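Local coordinates for F-actin-capping protein subunit alpha (Plasmodium berghei, PDB 7A0H) that probably binds the fast-growing barbed ends of actin filaments independently of calcium and blocks subunit exchange there, working as a homodimer without severing the filament, at residues 79-89 / 99-107; 116-127 / 243-254. All coordinates share one frame; numbering follows the deposited sequence.

Contact 1. Residues 79-89 / 99-107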
# COMPACT_ATOMS: atom_id res chain seq x y z
N LEU A 79 27.76 14.91 -1.69
CA LEU A 79 28.35 13.73 -1.06
C LEU A 79 27.64 13.43 0.27
O LEU A 79 26.71 14.13 0.71
CB LEU A 79 29.88 13.95 -0.93
CG LEU A 79 30.60 14.48 -2.24
CD1 LEU A 79 32.09 14.61 -2.16
CD2 LEU A 79 30.34 13.61 -3.44
N TYR A 80 28.08 12.36 0.94
CA TYR A 80 27.48 11.84 2.15
C TYR A 80 28.60 11.54 3.13
O TYR A 80 29.55 10.84 2.79
CB TYR A 80 26.65 10.55 1.88
CG TYR A 80 25.46 10.91 1.01
CD1 TYR A 80 24.34 11.48 1.57
CD2 TYR A 80 25.52 10.76 -0.42
CE1 TYR A 80 23.30 11.87 0.80
CE2 TYR A 80 24.43 11.14 -1.25
CZ TYR A 80 23.37 11.72 -0.64
OH TYR A 80 22.35 12.07 -1.45
N LEU A 81 28.45 11.99 4.39
CA LEU A 81 29.54 11.85 5.36
C LEU A 81 29.45 10.49 6.01
O LEU A 81 28.36 10.01 6.37
CB LEU A 81 29.51 12.94 6.43
CG LEU A 81 30.63 12.90 7.49
CD1 LEU A 81 31.99 13.28 6.90
CD2 LEU A 81 30.30 13.82 8.67
N HIS A 82 30.57 9.86 6.11
CA HIS A 82 30.68 8.82 7.12
C HIS A 82 31.47 9.40 8.32
O HIS A 82 32.68 9.57 8.22
CB HIS A 82 31.40 7.61 6.54
CG HIS A 82 31.40 6.42 7.44
ND1 HIS A 82 32.22 6.33 8.53
CD2 HIS A 82 30.75 5.23 7.33
CE1 HIS A 82 32.11 5.11 9.05
NE2 HIS A 82 31.21 4.44 8.36
N PRO A 83 30.83 9.75 9.43
CA PRO A 83 31.53 10.54 10.48
C PRO A 83 32.63 9.79 11.23
O PRO A 83 33.61 10.40 11.67
CB PRO A 83 30.40 10.99 11.40
CG PRO A 83 29.24 10.18 11.05
CD PRO A 83 29.37 9.86 9.57
N ASN A 84 32.55 8.49 11.34
CA ASN A 84 33.68 7.82 11.96
C ASN A 84 34.87 7.67 11.06
O ASN A 84 36.00 7.82 11.53
CB ASN A 84 33.28 6.48 12.53
CG ASN A 84 32.45 6.67 13.79
OD1 ASN A 84 32.29 7.82 14.30
ND2 ASN A 84 31.80 5.62 14.21
N LEU A 85 34.68 7.30 9.77
CA LEU A 85 35.83 7.20 8.89
C LEU A 85 36.35 8.55 8.40
O LEU A 85 37.48 8.60 7.89
CB LEU A 85 35.53 6.29 7.67
CG LEU A 85 35.21 4.86 8.08
CD1 LEU A 85 34.57 4.05 7.03
CD2 LEU A 85 36.49 4.19 8.49
N LYS A 86 35.55 9.62 8.50
CA LYS A 86 36.00 10.92 8.02
C LYS A 86 36.22 10.87 6.51
O LYS A 86 37.32 11.09 5.99
CB LYS A 86 37.27 11.34 8.76
CG LYS A 86 37.06 11.55 10.30
CD LYS A 86 35.98 12.65 10.53
CE LYS A 86 35.90 13.15 11.98
NZ LYS A 86 35.32 12.17 12.95
N ILE A 87 35.14 10.59 5.82
CA ILE A 87 35.12 10.28 4.39
C ILE A 87 33.81 10.85 3.87
O ILE A 87 32.78 10.74 4.56
CB ILE A 87 35.20 8.76 4.19
CG1 ILE A 87 36.63 8.36 3.88
CG2 ILE A 87 34.14 8.29 3.21
CD1 ILE A 87 36.78 6.85 3.98
N LEU A 88 33.88 11.57 2.75
CA LEU A 88 32.70 11.94 1.99
C LEU A 88 32.62 10.94 0.85
O LEU A 88 33.60 10.73 0.12
CB LEU A 88 32.81 13.34 1.39
CG LEU A 88 33.15 14.45 2.40
CD1 LEU A 88 33.50 15.78 1.70
CD2 LEU A 88 32.02 14.69 3.37
N ALA A 89 31.46 10.31 0.72
CA ALA A 89 31.25 9.25 -0.24
C ALA A 89 30.32 9.80 -1.31
O ALA A 89 29.27 10.41 -1.02
CB ALA A 89 30.64 8.00 0.40
N ILE A 99 30.59 5.21 -5.45
CA ILE A 99 31.37 5.35 -6.68
C ILE A 99 32.61 6.19 -6.51
O ILE A 99 33.41 6.28 -7.43
CB ILE A 99 30.50 5.91 -7.83
CG1 ILE A 99 29.90 7.29 -7.47
CG2 ILE A 99 29.33 5.01 -8.06
CD1 ILE A 99 29.05 7.99 -8.61
N ASP A 100 32.80 6.84 -5.37
CA ASP A 100 34.05 7.57 -5.13
C ASP A 100 34.06 7.96 -3.65
O ASP A 100 33.03 8.04 -3.00
CB ASP A 100 34.14 8.76 -6.12
CG ASP A 100 35.48 9.42 -6.17
OD1 ASP A 100 36.56 8.72 -6.19
OD2 ASP A 100 35.44 10.68 -6.29
N THR A 101 35.24 8.19 -3.12
CA THR A 101 35.31 8.66 -1.75
C THR A 101 36.39 9.72 -1.67
O THR A 101 37.41 9.62 -2.35
CB THR A 101 35.63 7.56 -0.76
OG1 THR A 101 36.85 6.97 -1.15
CG2 THR A 101 34.56 6.51 -0.76
N THR A 102 36.12 10.73 -0.86
CA THR A 102 37.05 11.85 -0.66
C THR A 102 37.30 11.92 0.84
O THR A 102 36.40 12.30 1.60
CB THR A 102 36.44 13.18 -1.13
OG1 THR A 102 35.88 13.03 -2.43
CG2 THR A 102 37.51 14.27 -1.05
N PRO A 103 38.50 11.58 1.27
CA PRO A 103 38.83 11.56 2.70
C PRO A 103 38.98 12.95 3.31
O PRO A 103 39.55 13.86 2.72
CB PRO A 103 40.17 10.82 2.73
CG PRO A 103 40.77 11.14 1.34
CD PRO A 103 39.63 11.19 0.40
N LEU A 104 38.54 13.10 4.52
CA LEU A 104 38.83 14.36 5.21
C LEU A 104 40.17 14.23 5.88
O LEU A 104 40.59 13.13 6.27
CB LEU A 104 37.74 14.67 6.23
CG LEU A 104 36.34 14.70 5.59
CD1 LEU A 104 35.45 14.94 6.72
CD2 LEU A 104 36.13 15.78 4.51
N THR A 105 40.87 15.34 5.98
CA THR A 105 42.16 15.37 6.66
C THR A 105 41.88 15.20 8.14
O THR A 105 40.96 15.82 8.68
CB THR A 105 42.90 16.67 6.37
OG1 THR A 105 42.87 16.96 4.96
CG2 THR A 105 44.34 16.56 6.81
N LYS A 106 42.64 14.33 8.80
CA LYS A 106 42.41 14.04 10.20
C LYS A 106 43.03 15.11 11.09
O LYS A 106 44.05 15.71 10.74
CB LYS A 106 42.99 12.68 10.57
CG LYS A 106 42.62 11.53 9.65
CD LYS A 106 41.24 11.01 9.96
CE LYS A 106 41.04 9.58 9.44
NZ LYS A 106 39.73 9.06 9.93
N LEU A 107 42.40 15.36 12.23
CA LEU A 107 42.90 16.33 13.20
C LEU A 107 43.66 15.61 14.30
O LEU A 107 43.18 14.61 14.84
CB LEU A 107 41.76 17.14 13.82
CG LEU A 107 41.06 18.13 12.91
CD1 LEU A 107 39.97 18.86 13.67
CD2 LEU A 107 42.04 19.13 12.28
O HOH W 1 39.76 10.31 6.25
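With CG anti to the carbonyl carbon in Leu88 (chi1 -53°) and Leu104 (-55°), the two side chains cross at about a right angle and Leu88 CD1 meets Leu104 CD2 at 3.8 Å. Leu88 lies with Thr102 on one face of an antiparallel beta hairpin, strands 87-92 and 97-103, the latter outermost in the four-stranded sheet within this chain; Leu104, just past the strand end, packs against Leu88. The other methyl of Leu104, CD1, reaches Leu81 CD1 at 3.8 Å, bridging two neighbouring strands. Leu88 and Thr102 form a hydrogen-bonded pair (Thr102 N to Leu88 O 2.7 Å, Leu88 N to Thr102 O 2.9 Å). The flanking non-hydrogen-bonded pairs, Ile87-Pro103 and Ala89-Thr101, face the opposite way, where Phe62 packs against Ile87 and Thr101. Where strand 87-92 begins, Lys86 and Ile87 stand opposite the single residue His82, a G1 beta bulge. Lys86 O takes a nearly straight bond from Leu104 N (2.8 Å). Lys86 bends at chi2 and chi4, its ammonium reaching Pro83 O and a salt bridge to Glu114. Poorly ordered Lys106 runs across Lys86 CB and CG, and Lys106 NZ donates a hydrogen bond to Leu85 O (3.1 Å) from above the carbonyl plane.

Contact 2. Residues 116-127 / 243-254. With GOL (glycerol), chain X.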
# COMPACT_ATOMS: atom_id res chain seq x y z
N TYR A 116 31.93 15.12 22.03
CA TYR A 116 30.55 14.70 22.26
C TYR A 116 30.13 13.61 21.28
O TYR A 116 29.54 12.60 21.69
CB TYR A 116 29.67 15.92 22.13
CG TYR A 116 29.56 16.78 23.38
CD1 TYR A 116 28.65 16.48 24.39
CD2 TYR A 116 30.38 17.86 23.57
CE1 TYR A 116 28.52 17.28 25.53
CE2 TYR A 116 30.27 18.65 24.69
CZ TYR A 116 29.34 18.34 25.67
OH TYR A 116 29.21 19.10 26.77
N ARG A 117 30.45 13.80 19.97
CA ARG A 117 30.04 12.86 18.92
C ARG A 117 30.69 11.51 19.15
O ARG A 117 30.05 10.45 18.99
CB ARG A 117 30.43 13.43 17.52
CG ARG A 117 29.75 12.63 16.29
CD ARG A 117 30.50 12.79 14.93
NE ARG A 117 31.78 12.11 15.02
CZ ARG A 117 31.95 10.79 14.99
NH1 ARG A 117 30.93 9.96 14.79
NH2 ARG A 117 33.18 10.33 15.12
N VAL A 118 31.98 11.53 19.46
CA VAL A 118 32.68 10.26 19.66
C VAL A 118 32.02 9.51 20.81
O VAL A 118 31.70 8.31 20.68
CB VAL A 118 34.17 10.48 19.89
CG1 VAL A 118 34.82 9.24 20.38
CG2 VAL A 118 34.93 10.94 18.51
N ALA A 119 31.80 10.22 21.95
CA ALA A 119 31.19 9.58 23.12
C ALA A 119 29.78 9.09 22.80
O ALA A 119 29.38 7.96 23.16
CB ALA A 119 31.11 10.58 24.30
N CYS A 120 28.98 9.93 22.17
CA CYS A 120 27.67 9.43 21.81
C CYS A 120 27.76 8.26 20.85
O CYS A 120 26.95 7.33 20.94
CB CYS A 120 26.84 10.50 21.21
SG CYS A 120 26.25 11.81 22.33
N ASN A 121 28.79 8.22 20.01
CA ASN A 121 28.94 7.13 19.06
C ASN A 121 29.23 5.82 19.79
O ASN A 121 28.65 4.77 19.48
CB ASN A 121 30.09 7.45 18.08
CG ASN A 121 30.44 6.28 17.21
OD1 ASN A 121 29.71 5.98 16.28
ND2 ASN A 121 31.49 5.55 17.57
N ASN A 122 30.19 5.85 20.73
CA ASN A 122 30.54 4.65 21.49
C ASN A 122 29.38 4.10 22.30
O ASN A 122 29.18 2.88 22.35
CB ASN A 122 31.68 4.95 22.46
CG ASN A 122 32.86 5.46 21.73
OD1 ASN A 122 32.89 5.36 20.49
ND2 ASN A 122 33.82 6.01 22.44
N LYS A 123 28.60 4.98 22.93
CA LYS A 123 27.48 4.47 23.73
C LYS A 123 26.39 3.90 22.81
O LYS A 123 25.75 2.90 23.16
CB LYS A 123 26.84 5.60 24.53
CG LYS A 123 27.68 6.23 25.63
CD LYS A 123 28.49 5.22 26.39
CE LYS A 123 29.41 5.93 27.46
NZ LYS A 123 30.20 4.84 28.16
N LEU A 124 26.18 4.53 21.62
CA LEU A 124 25.19 4.04 20.64
C LEU A 124 25.59 2.68 20.16
O LEU A 124 24.81 1.74 20.20
CB LEU A 124 25.06 4.96 19.44
CG LEU A 124 23.84 4.72 18.51
CD1 LEU A 124 22.45 4.98 19.15
CD2 LEU A 124 24.01 5.65 17.26
N LYS A 125 26.84 2.49 19.83
CA LYS A 125 27.24 1.15 19.44
C LYS A 125 27.12 0.15 20.58
O LYS A 125 26.69 -1.00 20.36
CB LYS A 125 28.67 1.18 18.87
CG LYS A 125 28.59 1.89 17.39
CD LYS A 125 29.82 1.86 16.58
CE LYS A 125 29.63 2.74 15.33
NZ LYS A 125 28.65 2.18 14.34
N GLU A 126 27.47 0.55 21.81
CA GLU A 126 27.39 -0.42 22.91
C GLU A 126 25.94 -0.82 23.11
O GLU A 126 25.61 -2.00 23.32
CB GLU A 126 28.01 0.19 24.19
CG GLU A 126 27.81 -0.61 25.48
CD GLU A 126 28.39 0.08 26.76
OE1 GLU A 126 27.97 1.23 27.12
OE2 GLU A 126 29.28 -0.55 27.39
N TYR A 127 25.06 0.16 22.99
CA TYR A 127 23.66 -0.05 23.23
C TYR A 127 23.13 -1.11 22.27
O TYR A 127 22.43 -2.06 22.67
CB TYR A 127 22.97 1.29 23.06
CG TYR A 127 21.47 1.15 22.89
CD1 TYR A 127 20.71 0.75 23.93
CD2 TYR A 127 20.79 1.41 21.63
CE1 TYR A 127 19.33 0.63 23.85
CE2 TYR A 127 19.45 1.33 21.52
CZ TYR A 127 18.69 0.88 22.65
OH TYR A 127 17.34 0.67 22.54
N ILE A 243 31.23 14.61 29.43
CA ILE A 243 30.83 14.29 28.06
C ILE A 243 30.31 12.86 27.98
O ILE A 243 29.24 12.57 27.39
CB ILE A 243 31.98 14.57 27.07
CG1 ILE A 243 32.22 16.09 27.01
CG2 ILE A 243 31.67 14.01 25.64
CD1 ILE A 243 33.47 16.53 26.27
N GLU A 244 31.00 11.95 28.64
CA GLU A 244 30.57 10.57 28.62
C GLU A 244 29.24 10.39 29.34
O GLU A 244 28.35 9.66 28.85
CB GLU A 244 31.64 9.75 29.29
CG GLU A 244 31.27 8.36 29.41
CD GLU A 244 32.38 7.47 30.00
OE1 GLU A 244 33.58 7.87 30.05
OE2 GLU A 244 31.98 6.38 30.47
N ASN A 245 29.05 11.06 30.46
CA ASN A 245 27.78 10.92 31.17
C ASN A 245 26.64 11.48 30.33
O ASN A 245 25.52 10.99 30.38
CB ASN A 245 27.82 11.65 32.52
CG ASN A 245 28.68 10.95 33.59
OD1 ASN A 245 29.12 9.80 33.42
ND2 ASN A 245 28.95 11.69 34.70
N PHE A 246 26.93 12.57 29.60
CA PHE A 246 26.00 13.15 28.63
C PHE A 246 25.52 12.10 27.61
O PHE A 246 24.33 11.91 27.44
CB PHE A 246 26.70 14.35 27.94
CG PHE A 246 25.87 15.08 26.84
CD1 PHE A 246 25.20 16.27 27.13
CD2 PHE A 246 25.79 14.57 25.53
CE1 PHE A 246 24.47 16.95 26.16
CE2 PHE A 246 25.01 15.21 24.55
CZ PHE A 246 24.38 16.44 24.84
N ALA A 247 26.44 11.32 27.06
CA ALA A 247 26.13 10.28 26.08
C ALA A 247 25.28 9.19 26.72
O ALA A 247 24.24 8.75 26.16
CB ALA A 247 27.50 9.76 25.55
N SER A 248 25.66 8.77 27.91
CA SER A 248 24.91 7.74 28.64
C SER A 248 23.49 8.19 28.91
O SER A 248 22.56 7.40 28.72
CB SER A 248 25.65 7.39 29.94
OG SER A 248 26.69 6.42 29.68
N SER A 249 23.27 9.47 29.27
CA SER A 249 21.91 9.93 29.56
C SER A 249 21.04 9.91 28.31
O SER A 249 19.90 9.43 28.35
CB SER A 249 21.89 11.37 30.13
OG SER A 249 22.77 11.55 31.21
N ILE A 250 21.55 10.44 27.20
CA ILE A 250 20.83 10.35 25.92
C ILE A 250 20.54 8.90 25.58
O ILE A 250 19.40 8.52 25.30
CB ILE A 250 21.65 11.02 24.80
CG1 ILE A 250 21.68 12.50 25.01
CG2 ILE A 250 20.96 10.73 23.42
CD1 ILE A 250 22.68 13.11 24.14
N LEU A 251 21.58 8.06 25.66
CA LEU A 251 21.34 6.67 25.36
C LEU A 251 20.33 6.02 26.31
O LEU A 251 19.59 5.15 25.86
CB LEU A 251 22.65 5.84 25.35
CG LEU A 251 23.07 5.70 23.80
CD1 LEU A 251 21.98 5.01 22.92
CD2 LEU A 251 23.42 7.09 23.26
N SER A 252 20.18 6.50 27.57
CA SER A 252 19.19 5.83 28.45
C SER A 252 17.77 6.13 28.00
O SER A 252 16.89 5.26 28.05
CB SER A 252 19.37 6.21 29.95
OG SER A 252 18.22 5.78 30.71
N VAL A 253 17.52 7.34 27.53
CA VAL A 253 16.21 7.73 26.99
C VAL A 253 15.88 6.98 25.69
O VAL A 253 14.72 6.61 25.44
CB VAL A 253 16.23 9.23 26.70
CG1 VAL A 253 14.92 9.60 26.01
CG2 VAL A 253 16.40 10.06 27.95
N ILE A 254 16.84 6.83 24.80
CA ILE A 254 16.65 6.01 23.61
C ILE A 254 16.31 4.59 24.01
O ILE A 254 15.39 3.97 23.43
CB ILE A 254 17.90 6.08 22.71
CG1 ILE A 254 17.98 7.44 22.01
CG2 ILE A 254 17.88 5.00 21.67
CD1 ILE A 254 19.37 7.73 21.51
C1 GOL X . 28.04 1.20 30.39
O1 GOL X . 27.47 -0.12 30.77
C2 GOL X . 27.14 2.56 30.72
O2 GOL X . 27.27 3.54 29.59
C3 GOL X . 25.61 2.25 30.96
O3 GOL X . 25.02 3.48 31.54
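Tyr116 and Phe246 meet in a T-shaped stack at the buried flank of two helices, 116-127 and 243-254, whose axes approach to 8.3 Å at 44°. The planes stand at 82°, and Tyr116 CE1 points at the centre of the phenylalanine face. Phe246 CG lies anti to its backbone N (chi1 179°), which turns the ring face toward the tyrosine edge. Ile243 CG1 covers one face of Tyr116, 4.0 Å from the ring centroid in a CH-pi contact, while its CG2 branch turns to Ala119 CB. The backbones come closest at Cys120 and Ala247, whose CA atoms are 4.6 Å apart; Ala247 CB sits 3.5 Å from Ala119 O, and Cys120 SG lies at the edge of the Phe246 ring. Leu251 is a knob among Cys120, Lys123, Leu124 and Tyr127, its CD1 lying 3.8 Å from Leu124 CD1. Lys123 is the answering knob, tight at its base among Glu244, Ala247, Ser248 and Leu251, with CG 3.5 Å from Ala247 CB. Tyr127 passes Ile254 to hydrogen-bond Glu258 and packs on Leu286 of the second subunit.

Only the end of Lys123 belongs to the looser, polar outward side, where Lys123 NZ and Glu244 OE2 form a salt bridge at 3.3 Å whose hydrogen bond is weak. A glycerol, probably from the crystallisation liquor, bonds through O2 to Ser248 OG at 2.9 Å and only weakly to Glu126. Inward, Cys120, Leu124 and Leu251 rest on strand 170-183. Reciprocal knobs-into-holes packing thus joins two helices lying on the five-stranded antiparallel sheet of the capping-protein fold.

In the fold
From the N terminus the chain passes through three helices and strands 58-62 and 66-70 before entering the small four-stranded sheet, where contact 1 closes the short hairpin between strands 87-92 and 97-103. Only after that does helix 112-131 begin. Contact 2 closes a much longer loop of 115 residues, holding the whole five-stranded sheet, by bringing helix 243-266 back beside this helix. The two closures follow in series, neither nesting nor crossing, with centres about 22 Å apart. They nevertheless touch: the side chain of Asn84, in the turn between strands 79-82 and 87-92, probably hydrogen-bonds Arg117 and Asn121, tying the small sheet to the helix layer on the large one.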